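Long-range contacts in predicted ATPase of the ABC class (Vibrio vulnificus, PDB 5D6A), which probably binds and hydrolyses ATP as an ATPase of the ABC class, and holds the non-hydrolysable ATP analogue AMP-PNP in this crystal: residues R309-L314 / L347-E352; P461-C466 / Q570-H575; A468-L473 / L519-G524; N528-I533 / D558-L563. All coordinates share one frame; numbering follows the deposited sequence.

Contact 1: R309-L314 / L347-E352; sequences RCVHHL and LQESVE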
# COMPACT_ATOMS: atom_id res chain seq x y z
N ARG A 309 -10.87 7.06 -1.79
CA ARG A 309 -11.38 6.43 -3.01
C ARG A 309 -12.52 7.23 -3.63
O ARG A 309 -13.16 8.05 -2.96
CB ARG A 309 -11.89 5.00 -2.75
CG ARG A 309 -13.07 4.90 -1.79
CD ARG A 309 -13.86 3.62 -2.02
NE ARG A 309 -14.56 3.66 -3.31
CZ ARG A 309 -15.37 2.71 -3.77
NH1 ARG A 309 -15.95 2.87 -4.95
NH2 ARG A 309 -15.62 1.62 -3.07
N CYS A 310 -12.77 6.98 -4.91
CA CYS A 310 -13.85 7.63 -5.63
C CYS A 310 -15.05 6.68 -5.62
O CYS A 310 -14.89 5.47 -5.49
CB CYS A 310 -13.44 7.95 -7.06
SG CYS A 310 -13.01 6.51 -8.06
N VAL A 311 -16.24 7.25 -5.74
CA VAL A 311 -17.49 6.48 -5.78
C VAL A 311 -18.35 7.09 -6.86
O VAL A 311 -18.50 8.31 -6.91
CB VAL A 311 -18.23 6.53 -4.43
CG1 VAL A 311 -19.54 5.76 -4.51
CG2 VAL A 311 -17.35 5.97 -3.32
N HIS A 312 -18.93 6.26 -7.72
CA HIS A 312 -19.72 6.76 -8.85
C HIS A 312 -21.23 6.49 -8.80
O HIS A 312 -21.67 5.35 -8.82
CB HIS A 312 -19.17 6.20 -10.16
CG HIS A 312 -17.74 6.56 -10.42
ND1 HIS A 312 -17.36 7.82 -10.83
CD2 HIS A 312 -16.61 5.82 -10.38
CE1 HIS A 312 -16.05 7.84 -11.01
NE2 HIS A 312 -15.57 6.64 -10.75
N HIS A 313 -22.00 7.58 -8.77
CA HIS A 313 -23.46 7.53 -8.80
C HIS A 313 -24.07 6.28 -8.16
O HIS A 313 -24.90 5.60 -8.77
CB HIS A 313 -23.91 7.67 -10.25
CG HIS A 313 -23.42 8.92 -10.91
ND1 HIS A 313 -24.10 10.11 -10.85
CD2 HIS A 313 -22.29 9.16 -11.61
CE1 HIS A 313 -23.41 11.04 -11.50
NE2 HIS A 313 -22.31 10.49 -11.97
N LEU A 314 -23.66 6.02 -6.93
CA LEU A 314 -24.11 4.85 -6.18
C LEU A 314 -25.20 5.25 -5.19
O LEU A 314 -25.12 6.32 -4.58
CB LEU A 314 -22.92 4.25 -5.44
CG LEU A 314 -23.10 2.93 -4.70
CD1 LEU A 314 -23.47 1.81 -5.68
CD2 LEU A 314 -21.82 2.58 -3.96
N LEU A 347 -19.92 -1.94 0.37
CA LEU A 347 -20.96 -2.90 0.72
C LEU A 347 -22.01 -2.97 -0.38
O LEU A 347 -22.26 -4.04 -0.93
CB LEU A 347 -21.59 -2.53 2.07
CG LEU A 347 -22.74 -3.41 2.58
CD1 LEU A 347 -22.36 -4.88 2.58
CD2 LEU A 347 -23.14 -2.97 3.98
N GLN A 348 -22.59 -1.83 -0.71
CA GLN A 348 -23.62 -1.76 -1.74
C GLN A 348 -23.11 -2.29 -3.08
O GLN A 348 -23.81 -3.02 -3.77
CB GLN A 348 -24.11 -0.32 -1.92
CG GLN A 348 -25.31 -0.20 -2.84
CD GLN A 348 -26.53 -0.93 -2.31
OE1 GLN A 348 -26.80 -0.93 -1.11
NE2 GLN A 348 -27.29 -1.53 -3.21
N GLU A 349 -21.88 -1.92 -3.44
CA GLU A 349 -21.26 -2.37 -4.69
C GLU A 349 -21.16 -3.89 -4.75
O GLU A 349 -21.31 -4.48 -5.82
CB GLU A 349 -19.88 -1.74 -4.86
CG GLU A 349 -19.91 -0.24 -5.13
CD GLU A 349 -18.54 0.42 -5.04
OE1 GLU A 349 -17.60 -0.19 -4.48
OE2 GLU A 349 -18.41 1.56 -5.52
N SER A 350 -20.91 -4.52 -3.61
CA SER A 350 -20.78 -5.97 -3.55
C SER A 350 -22.15 -6.65 -3.78
O SER A 350 -22.24 -7.67 -4.46
CB SER A 350 -20.19 -6.39 -2.20
OG SER A 350 -18.96 -5.71 -1.97
N VAL A 351 -23.20 -6.07 -3.20
CA VAL A 351 -24.54 -6.59 -3.39
C VAL A 351 -24.89 -6.48 -4.88
O VAL A 351 -25.37 -7.43 -5.48
CB VAL A 351 -25.58 -5.82 -2.56
CG1 VAL A 351 -26.99 -6.34 -2.85
CG2 VAL A 351 -25.26 -5.93 -1.07
N GLU A 352 -24.60 -5.31 -5.45
CA GLU A 352 -24.87 -5.05 -6.86
C GLU A 352 -24.25 -6.13 -7.75
O GLU A 352 -24.89 -6.64 -8.66
CB GLU A 352 -24.32 -3.68 -7.27
CG GLU A 352 -24.83 -3.16 -8.61
CD GLU A 352 -24.08 -1.93 -9.10
OE1 GLU A 352 -22.83 -1.98 -9.19
OE2 GLU A 352 -24.73 -0.93 -9.45
O HOH W 1 -18.12 3.67 -7.68

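Contact 2: P461-C466 / Q570-H575; sequences PRALHC and QFRNNH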
# COMPACT_ATOMS: atom_id res chain seq x y z
N PRO A 461 -29.02 -2.34 -11.06
CA PRO A 461 -27.60 -2.00 -11.15
C PRO A 461 -27.36 -0.74 -11.96
O PRO A 461 -28.15 -0.41 -12.85
CB PRO A 461 -26.98 -3.22 -11.86
CG PRO A 461 -28.04 -4.27 -11.89
CD PRO A 461 -29.35 -3.55 -11.82
N ARG A 462 -26.28 -0.03 -11.65
CA ARG A 462 -25.92 1.17 -12.38
C ARG A 462 -25.46 0.77 -13.77
O ARG A 462 -24.77 -0.23 -13.94
CB ARG A 462 -24.75 1.89 -11.71
CG ARG A 462 -25.01 2.39 -10.30
CD ARG A 462 -23.69 2.76 -9.64
NE ARG A 462 -22.84 1.57 -9.49
CZ ARG A 462 -21.56 1.59 -9.11
NH1 ARG A 462 -20.94 2.73 -8.85
NH2 ARG A 462 -20.89 0.44 -9.02
N ALA A 463 -25.85 1.55 -14.77
CA ALA A 463 -25.42 1.28 -16.13
C ALA A 463 -23.99 1.81 -16.31
O ALA A 463 -23.63 2.82 -15.72
CB ALA A 463 -26.36 1.93 -17.13
N LEU A 464 -23.19 1.10 -17.10
CA LEU A 464 -21.81 1.51 -17.37
C LEU A 464 -21.69 2.07 -18.78
O LEU A 464 -22.27 1.51 -19.71
CB LEU A 464 -20.86 0.32 -17.21
CG LEU A 464 -19.38 0.56 -17.53
CD1 LEU A 464 -18.77 1.60 -16.59
CD2 LEU A 464 -18.61 -0.75 -17.44
N HIS A 465 -20.94 3.16 -18.94
CA HIS A 465 -20.73 3.75 -20.26
C HIS A 465 -19.53 3.04 -20.88
O HIS A 465 -18.41 3.56 -20.87
CB HIS A 465 -20.45 5.25 -20.15
CG HIS A 465 -20.59 5.99 -21.45
ND1 HIS A 465 -21.19 7.22 -21.55
CD2 HIS A 465 -20.28 5.63 -22.71
CE1 HIS A 465 -21.20 7.61 -22.81
NE2 HIS A 465 -20.65 6.66 -23.54
N CYS A 466 -19.76 1.85 -21.42
CA CYS A 466 -18.69 1.04 -22.02
C CYS A 466 -17.83 1.77 -23.06
O CYS A 466 -16.62 1.56 -23.12
CB CYS A 466 -19.28 -0.22 -22.66
SG CYS A 466 -20.09 -1.32 -21.49
N GLN A 570 -17.67 6.02 -16.07
CA GLN A 570 -18.97 6.67 -16.17
C GLN A 570 -20.11 5.70 -15.87
O GLN A 570 -20.38 4.78 -16.65
CB GLN A 570 -19.18 7.29 -17.56
CG GLN A 570 -18.27 8.47 -17.88
CD GLN A 570 -18.68 9.20 -19.15
OE1 GLN A 570 -19.79 9.01 -19.65
NE2 GLN A 570 -17.80 10.04 -19.66
N PHE A 571 -20.75 5.90 -14.72
CA PHE A 571 -21.90 5.11 -14.30
C PHE A 571 -23.10 6.03 -14.22
O PHE A 571 -22.95 7.24 -14.01
CB PHE A 571 -21.67 4.51 -12.90
CG PHE A 571 -20.69 3.37 -12.86
CD1 PHE A 571 -21.13 2.06 -13.03
CD2 PHE A 571 -19.35 3.60 -12.61
CE1 PHE A 571 -20.24 1.00 -12.97
CE2 PHE A 571 -18.45 2.54 -12.55
CZ PHE A 571 -18.90 1.24 -12.73
N ARG A 572 -24.30 5.48 -14.40
CA ARG A 572 -25.52 6.27 -14.29
C ARG A 572 -26.60 5.45 -13.59
O ARG A 572 -26.43 4.25 -13.35
CB ARG A 572 -26.05 6.73 -15.65
CG ARG A 572 -26.78 5.64 -16.43
CD ARG A 572 -27.89 6.20 -17.31
NE ARG A 572 -27.47 6.72 -18.60
CZ ARG A 572 -27.54 6.05 -19.75
NH1 ARG A 572 -28.00 4.80 -19.79
NH2 ARG A 572 -27.15 6.62 -20.88
N ASN A 573 -27.71 6.11 -13.29
CA ASN A 573 -28.86 5.47 -12.68
C ASN A 573 -30.08 5.61 -13.59
O ASN A 573 -30.58 6.72 -13.78
CB ASN A 573 -29.17 6.07 -11.31
CG ASN A 573 -28.25 5.57 -10.22
OD1 ASN A 573 -27.90 4.39 -10.19
ND2 ASN A 573 -27.89 6.44 -9.29
N ASN A 574 -30.53 4.49 -14.16
CA ASN A 574 -31.73 4.48 -15.00
C ASN A 574 -32.93 4.66 -14.07
O ASN A 574 -33.90 3.90 -14.12
CB ASN A 574 -31.84 3.17 -15.77
CG ASN A 574 -30.65 2.92 -16.68
OD1 ASN A 574 -29.95 3.86 -17.07
ND2 ASN A 574 -30.42 1.66 -17.04
N HIS A 575 -32.84 5.68 -13.23
CA HIS A 575 -33.84 5.96 -12.22
C HIS A 575 -33.69 7.41 -11.78
O HIS A 575 -32.64 7.82 -11.28
CB HIS A 575 -33.60 5.01 -11.03
CG HIS A 575 -34.51 5.25 -9.87
ND1 HIS A 575 -34.18 6.10 -8.83
CD2 HIS A 575 -35.72 4.73 -9.56
CE1 HIS A 575 -35.16 6.11 -7.94
NE2 HIS A 575 -36.11 5.29 -8.36
OXT HIS A 575 -34.62 8.21 -11.91

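Contact 3: A468-L473 / L519-G524; sequences ALMNIL and LAQHAG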
# COMPACT_ATOMS: atom_id res chain seq x y z
N ALA A 468 -17.08 4.96 -23.14
CA ALA A 468 -16.26 6.01 -22.53
C ALA A 468 -14.86 5.49 -22.18
O ALA A 468 -13.92 6.27 -22.03
CB ALA A 468 -16.95 6.57 -21.29
N LEU A 469 -14.74 4.17 -22.04
CA LEU A 469 -13.46 3.53 -21.74
C LEU A 469 -12.52 3.64 -22.94
O LEU A 469 -11.30 3.72 -22.77
CB LEU A 469 -13.66 2.06 -21.36
CG LEU A 469 -14.41 1.80 -20.05
CD1 LEU A 469 -14.82 0.34 -19.94
CD2 LEU A 469 -13.55 2.21 -18.86
N MSE A 470 -13.10 3.62 -24.14
CA MSE A 470 -12.33 3.74 -25.38
C MSE A 470 -11.64 5.07 -25.44
O MSE A 470 -10.50 5.17 -25.90
CB MSE A 470 -13.28 3.57 -26.57
CG MSE A 470 -12.61 3.69 -27.93
SE MSE A 470 -11.25 2.29 -28.16
CE MSE A 470 -12.43 0.83 -28.78
N ASN A 471 -12.32 6.12 -24.97
CA ASN A 471 -11.76 7.46 -24.96
C ASN A 471 -10.49 7.56 -24.10
O ASN A 471 -9.56 8.30 -24.43
CB ASN A 471 -12.81 8.48 -24.49
CG ASN A 471 -14.00 8.56 -25.42
OD1 ASN A 471 -14.00 7.98 -26.51
ND2 ASN A 471 -15.03 9.28 -25.00
N ILE A 472 -10.47 6.81 -23.00
CA ILE A 472 -9.32 6.79 -22.11
C ILE A 472 -8.15 6.10 -22.83
O ILE A 472 -7.00 6.54 -22.71
CB ILE A 472 -9.64 6.07 -20.79
CG1 ILE A 472 -10.82 6.77 -20.09
CG2 ILE A 472 -8.42 6.05 -19.87
CD1 ILE A 472 -11.26 6.08 -18.81
N LEU A 473 -8.44 5.04 -23.57
CA LEU A 473 -7.40 4.33 -24.32
C LEU A 473 -6.79 5.20 -25.42
O LEU A 473 -5.57 5.21 -25.58
CB LEU A 473 -7.95 3.04 -24.94
CG LEU A 473 -8.22 1.85 -24.02
CD1 LEU A 473 -9.03 0.79 -24.75
CD2 LEU A 473 -6.93 1.26 -23.48
N LEU A 519 -14.63 -4.22 -22.96
CA LEU A 519 -15.83 -3.45 -22.68
C LEU A 519 -15.85 -2.20 -23.56
O LEU A 519 -16.90 -1.77 -24.02
CB LEU A 519 -15.89 -3.04 -21.20
CG LEU A 519 -15.99 -4.15 -20.15
CD1 LEU A 519 -15.88 -3.56 -18.75
CD2 LEU A 519 -17.28 -4.96 -20.30
N ALA A 520 -14.66 -1.65 -23.79
CA ALA A 520 -14.50 -0.45 -24.61
C ALA A 520 -14.90 -0.63 -26.08
O ALA A 520 -15.16 0.36 -26.77
CB ALA A 520 -13.06 0.04 -24.54
N GLN A 521 -14.96 -1.87 -26.54
CA GLN A 521 -15.31 -2.16 -27.93
C GLN A 521 -16.81 -2.07 -28.21
O GLN A 521 -17.22 -2.05 -29.37
CB GLN A 521 -14.83 -3.57 -28.31
CG GLN A 521 -13.35 -3.83 -28.04
CD GLN A 521 -12.42 -2.95 -28.85
OE1 GLN A 521 -12.72 -2.57 -29.98
NE2 GLN A 521 -11.25 -2.64 -28.29
N HIS A 522 -17.62 -2.01 -27.15
CA HIS A 522 -19.08 -1.97 -27.30
C HIS A 522 -19.65 -0.58 -27.57
O HIS A 522 -19.14 0.43 -27.08
CB HIS A 522 -19.75 -2.62 -26.09
CG HIS A 522 -19.50 -4.10 -26.01
ND1 HIS A 522 -18.37 -4.63 -25.44
CD2 HIS A 522 -20.23 -5.15 -26.45
CE1 HIS A 522 -18.41 -5.94 -25.51
NE2 HIS A 522 -19.53 -6.29 -26.12
N ALA A 523 -20.74 -0.57 -28.34
CA ALA A 523 -21.42 0.65 -28.80
C ALA A 523 -21.65 1.76 -27.77
O ALA A 523 -21.24 2.90 -28.00
CB ALA A 523 -22.74 0.28 -29.47
N GLY A 524 -22.33 1.45 -26.67
CA GLY A 524 -22.62 2.49 -25.67
C GLY A 524 -22.78 2.00 -24.24
O GLY A 524 -21.89 1.35 -23.70

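Contact 4: N528-I533 / D558-L563; sequences NPAKQI and DVMAAL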
# COMPACT_ATOMS: atom_id res chain seq x y z
N ASN A 528 -26.24 -3.76 -17.25
CA ASN A 528 -25.86 -4.82 -16.32
C ASN A 528 -24.41 -5.27 -16.59
O ASN A 528 -24.18 -6.35 -17.13
CB ASN A 528 -26.84 -5.99 -16.42
CG ASN A 528 -26.69 -6.98 -15.28
OD1 ASN A 528 -25.85 -6.82 -14.39
ND2 ASN A 528 -27.53 -8.01 -15.29
N PRO A 529 -23.44 -4.42 -16.22
CA PRO A 529 -22.00 -4.67 -16.44
C PRO A 529 -21.47 -5.97 -15.84
O PRO A 529 -20.68 -6.66 -16.48
CB PRO A 529 -21.33 -3.47 -15.77
CG PRO A 529 -22.37 -2.41 -15.73
CD PRO A 529 -23.67 -3.13 -15.55
N ALA A 530 -21.88 -6.29 -14.62
CA ALA A 530 -21.44 -7.51 -13.96
C ALA A 530 -21.80 -8.74 -14.78
O ALA A 530 -20.99 -9.66 -14.93
CB ALA A 530 -22.04 -7.61 -12.56
N LYS A 531 -23.02 -8.75 -15.32
CA LYS A 531 -23.49 -9.86 -16.16
C LYS A 531 -22.68 -9.92 -17.44
O LYS A 531 -22.30 -11.00 -17.89
CB LYS A 531 -24.98 -9.68 -16.48
CG LYS A 531 -25.59 -10.74 -17.39
CD LYS A 531 -27.00 -10.35 -17.80
CE LYS A 531 -27.62 -11.32 -18.80
NZ LYS A 531 -27.82 -12.68 -18.24
N GLN A 532 -22.41 -8.75 -18.03
CA GLN A 532 -21.63 -8.67 -19.26
C GLN A 532 -20.22 -9.22 -19.03
O GLN A 532 -19.73 -10.04 -19.80
CB GLN A 532 -21.54 -7.22 -19.74
CG GLN A 532 -20.93 -7.07 -21.13
CD GLN A 532 -20.72 -5.62 -21.52
OE1 GLN A 532 -20.67 -4.72 -20.67
NE2 GLN A 532 -20.59 -5.37 -22.83
N ILE A 533 -19.58 -8.76 -17.96
CA ILE A 533 -18.23 -9.20 -17.60
C ILE A 533 -18.19 -10.71 -17.40
O ILE A 533 -17.26 -11.38 -17.86
CB ILE A 533 -17.74 -8.48 -16.32
CG1 ILE A 533 -17.57 -6.99 -16.59
CG2 ILE A 533 -16.42 -9.08 -15.85
CD1 ILE A 533 -17.35 -6.15 -15.34
N ASP A 558 -14.37 -8.72 -8.98
CA ASP A 558 -13.11 -7.98 -8.84
C ASP A 558 -12.93 -6.96 -9.97
O ASP A 558 -12.40 -5.87 -9.74
CB ASP A 558 -11.92 -8.94 -8.76
CG ASP A 558 -11.89 -9.73 -7.45
OD1 ASP A 558 -12.41 -9.23 -6.43
OD2 ASP A 558 -11.33 -10.84 -7.44
N VAL A 559 -13.37 -7.30 -11.17
CA VAL A 559 -13.28 -6.39 -12.31
C VAL A 559 -14.13 -5.15 -12.00
O VAL A 559 -13.71 -4.02 -12.26
CB VAL A 559 -13.79 -7.04 -13.61
CG1 VAL A 559 -13.77 -6.04 -14.76
CG2 VAL A 559 -12.96 -8.26 -13.97
N MSE A 560 -15.31 -5.39 -11.43
CA MSE A 560 -16.22 -4.31 -11.04
C MSE A 560 -15.59 -3.51 -9.95
O MSE A 560 -15.58 -2.28 -10.00
CB MSE A 560 -17.55 -4.87 -10.53
CG MSE A 560 -18.45 -5.38 -11.65
SE MSE A 560 -18.82 -3.95 -12.96
CE MSE A 560 -19.76 -2.69 -11.77
N ALA A 561 -15.07 -4.19 -8.94
CA ALA A 561 -14.42 -3.52 -7.82
C ALA A 561 -13.34 -2.55 -8.32
O ALA A 561 -13.28 -1.40 -7.89
CB ALA A 561 -13.81 -4.54 -6.87
N ALA A 562 -12.50 -3.03 -9.24
CA ALA A 562 -11.44 -2.20 -9.81
C ALA A 562 -12.04 -1.04 -10.60
O ALA A 562 -11.55 0.09 -10.55
CB ALA A 562 -10.54 -3.04 -10.71
N LEU A 563 -13.11 -1.35 -11.33
CA LEU A 563 -13.79 -0.37 -12.16
C LEU A 563 -14.51 0.68 -11.31
O LEU A 563 -14.60 1.85 -11.70
CB LEU A 563 -14.75 -1.10 -13.10
CG LEU A 563 -15.32 -0.38 -14.32
CD1 LEU A 563 -14.22 0.22 -15.18
CD2 LEU A 563 -16.14 -1.38 -15.13

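Contact 1: R309-L314 / L347-E352
Arg309 and Glu349 meet head-on in a buried, two-pronged salt bridge. The guanidinium comes end-on, NH1 giving a bond to Glu349 OE2 (2.8 Å) on its syn lone pair and NH2 a straighter one to Glu349 OE1 (3.0 Å, 167° at the hydrogen). The two flat groups are not coplanar but turned 40° apart. A bend at chi3 (-69°) swings the arginine chain back so that NE and NH1 both clasp Cys310 O, a side-on grip that should steady the guanidinium along its adjoining edge. Helix 339-352, which carries Glu349, leads into strand 357-361 of the P-loop domain's mostly parallel sheet; segment 309-314, which includes the short strand 311-312, lies against this helix, with His313 and Leu314 forming a G1 beta bulge opposite Phe332. Beside the ion pair, Leu314 CD2 packs on Glu349 CG (3.6 Å), the side chains crossing at about a right angle. The join is looser elsewhere. Leu314 CD1 reaches Gln348 CG at 3.9 Å, beyond which the amide leads away. One water bridges the segments, accepting from His312 N (2.7 Å) and donating to Glu349 OE2 (3.0 Å). Glu352, partly exposed, keeps further off from segment 309-314.

Contact 2: P461-C466 / Q570-H575
Phe571 is sandwiched between two side chains of the 461-466 segment. On one face the guanidinium of Arg462 lies flat, its plane only 7° from that of the ring and its CZ 4.1 Å from the centroid of the Phe571 ring, a stacked cation-pi pair. On the opposite face Leu464 CD1 makes a CH-pi contact, 4.0 Å from the same Phe571 centroid and shifted toward the rim. The arginine reaches the ring through a bend at chi3 (-64°), and its polar end, lying over the ring, is held by further partners: NH1 bonds His312 O, while NH2 makes a salt bridge with Glu352 and a bond to Asn564 OD1. These bonds at NH1 and NH2 should limit its rotation over the ring. Ala463 supplies the backbone register. In its antiparallel hydrogen-bonded pair with Arg572, Ala463 N gives to Arg572 O (3.1 Å) and Arg572 N to Ala463 O (3.0 Å), and the small methyl Ala463 CB rests on Arg572 CG at 3.8 Å. Leu464 and Phe571 form the next, non-hydrogen-bonded pair; after it His465 N gives to Gln570 O (2.9 Å). Strand 463-465 is the middle of a three-stranded antiparallel sheet, between 525-526 and 571-572. Trp525 covers Ala463 and makes a cation-pi contact with Arg572, whereas the face bearing Leu464 and Phe571 packs on helix 556-564, and Leu464 also on Pro529 of helix 529-536.

Contact 3: A468-L473 / L519-G524
Ala520 presses its methyl against one side of helix 468-475, at Leu469, Met470 and Leu473, from a type I beta turn (Leu519 to His522) that follows helix 506-519. Its CB is the centre of the apolar first shell: Leu469 CB lies 3.8 Å from Ala520 CB, Met470 CB is 4.1 Å from it, and Leu473 CD1, one helical turn after Leu469, comes to 4.1 Å of the same Ala520 methyl. The methyl also comes close to the helix backbone at Met470 N, and here the two backbones are nearest, Met470 CA to Ala520 CA 4.8 Å. Leu469 then runs alongside Leu519, both side chains pointing the same way, with Leu469 CD1 at 3.8 Å from Leu519 CB. The turn is closed by its own backbone bond, His522 N to Leu519 O, which holds Ala520 at the helix-facing corner. Farther out, Phe490 of strand 487-490 backs Leu469 and Leu473, Met566 covers Leu469 as well, and Leu519 is packed on Gln532 and Leu536 of helix 529-536. The other flank is more exposed, and Met470 and Gln521 there also touch a crystal neighbour. Selenomethionine Met470 starts with CG anti to its own backbone N (chi1 179°), then bends at chi2 and chi3, which carries the end of the chain back over the turn. Its CE sits 3.4 Å from Ala520 O and 3.6 Å from Gln521 OE1.

Contact 4: N528-I533 / D558-L563
Ile533 drives its CD1 into the angle between Val559 and Met560, touching Val559 CG1 and Met560 SE, each at 3.6 Å from Ile533 CD1. Toward the valine the approach is tip to tip: besides the CD1 contact, Ile533 CG2 meets Val559 CB and CG2, both at 4.0 Å. Toward Met560, a selenomethionine, it crosses at a slant. The isoleucine sets CG1 anti to its carbonyl carbon (chi1 -66°) with the chain extended beyond it, which pushes CD1 out to the other helix. Met560 instead coils back on itself, bent at chi2 and chi3, and lays its selenium between the two helices, where Pro529 CB touches Met560 SE at 3.8 Å. Ala530 CB adds a looser contact with Met560 CG at 4.3 Å. The segments belong to helices 529-536 and 556-564 of the C-terminal region. The axes of 529-533 and 558-563 approach to 10.1 Å, at 130° between their N-to-C directions, steeply inclined but more antiparallel than parallel. Asn528 occupies the N-cap position of the first helix, placing Pro529 and Ala530 in its opening turn. Trp516 of helix 506-519 packs on Val559 and Leu563, and Leu464 of strand 463-465 on Pro529 and Leu563. The side-chain contacts are all apolar, so cohesion here rests on shape, burial and dispersion forces, with the Met560 chain touching both Pro529 and Ile533, rather than on directional bonds.

Along the chain, contact 1 comes first and closes a short loop of 32 residues wholly within the P-loop domain. Contact 2 opens only afterwards, at 461-466, and closes at the very C terminus, so it encloses both remaining contacts. Of these, contact 3 closes before contact 4 opens; the two follow in series, and none of the four cross. Contact 2 thus gathers the C-terminal region into one unit, with helices 468-475, 529-536 and 556-564 about its small sheet. It also touches all three other contacts. Through Arg462 and Asn573 it meets contact 1, tying helix 339-352 and the 309-314 segment to the C-terminal sheet; Glu352 beside Met560 adds a direct touch between contacts 1 and 4.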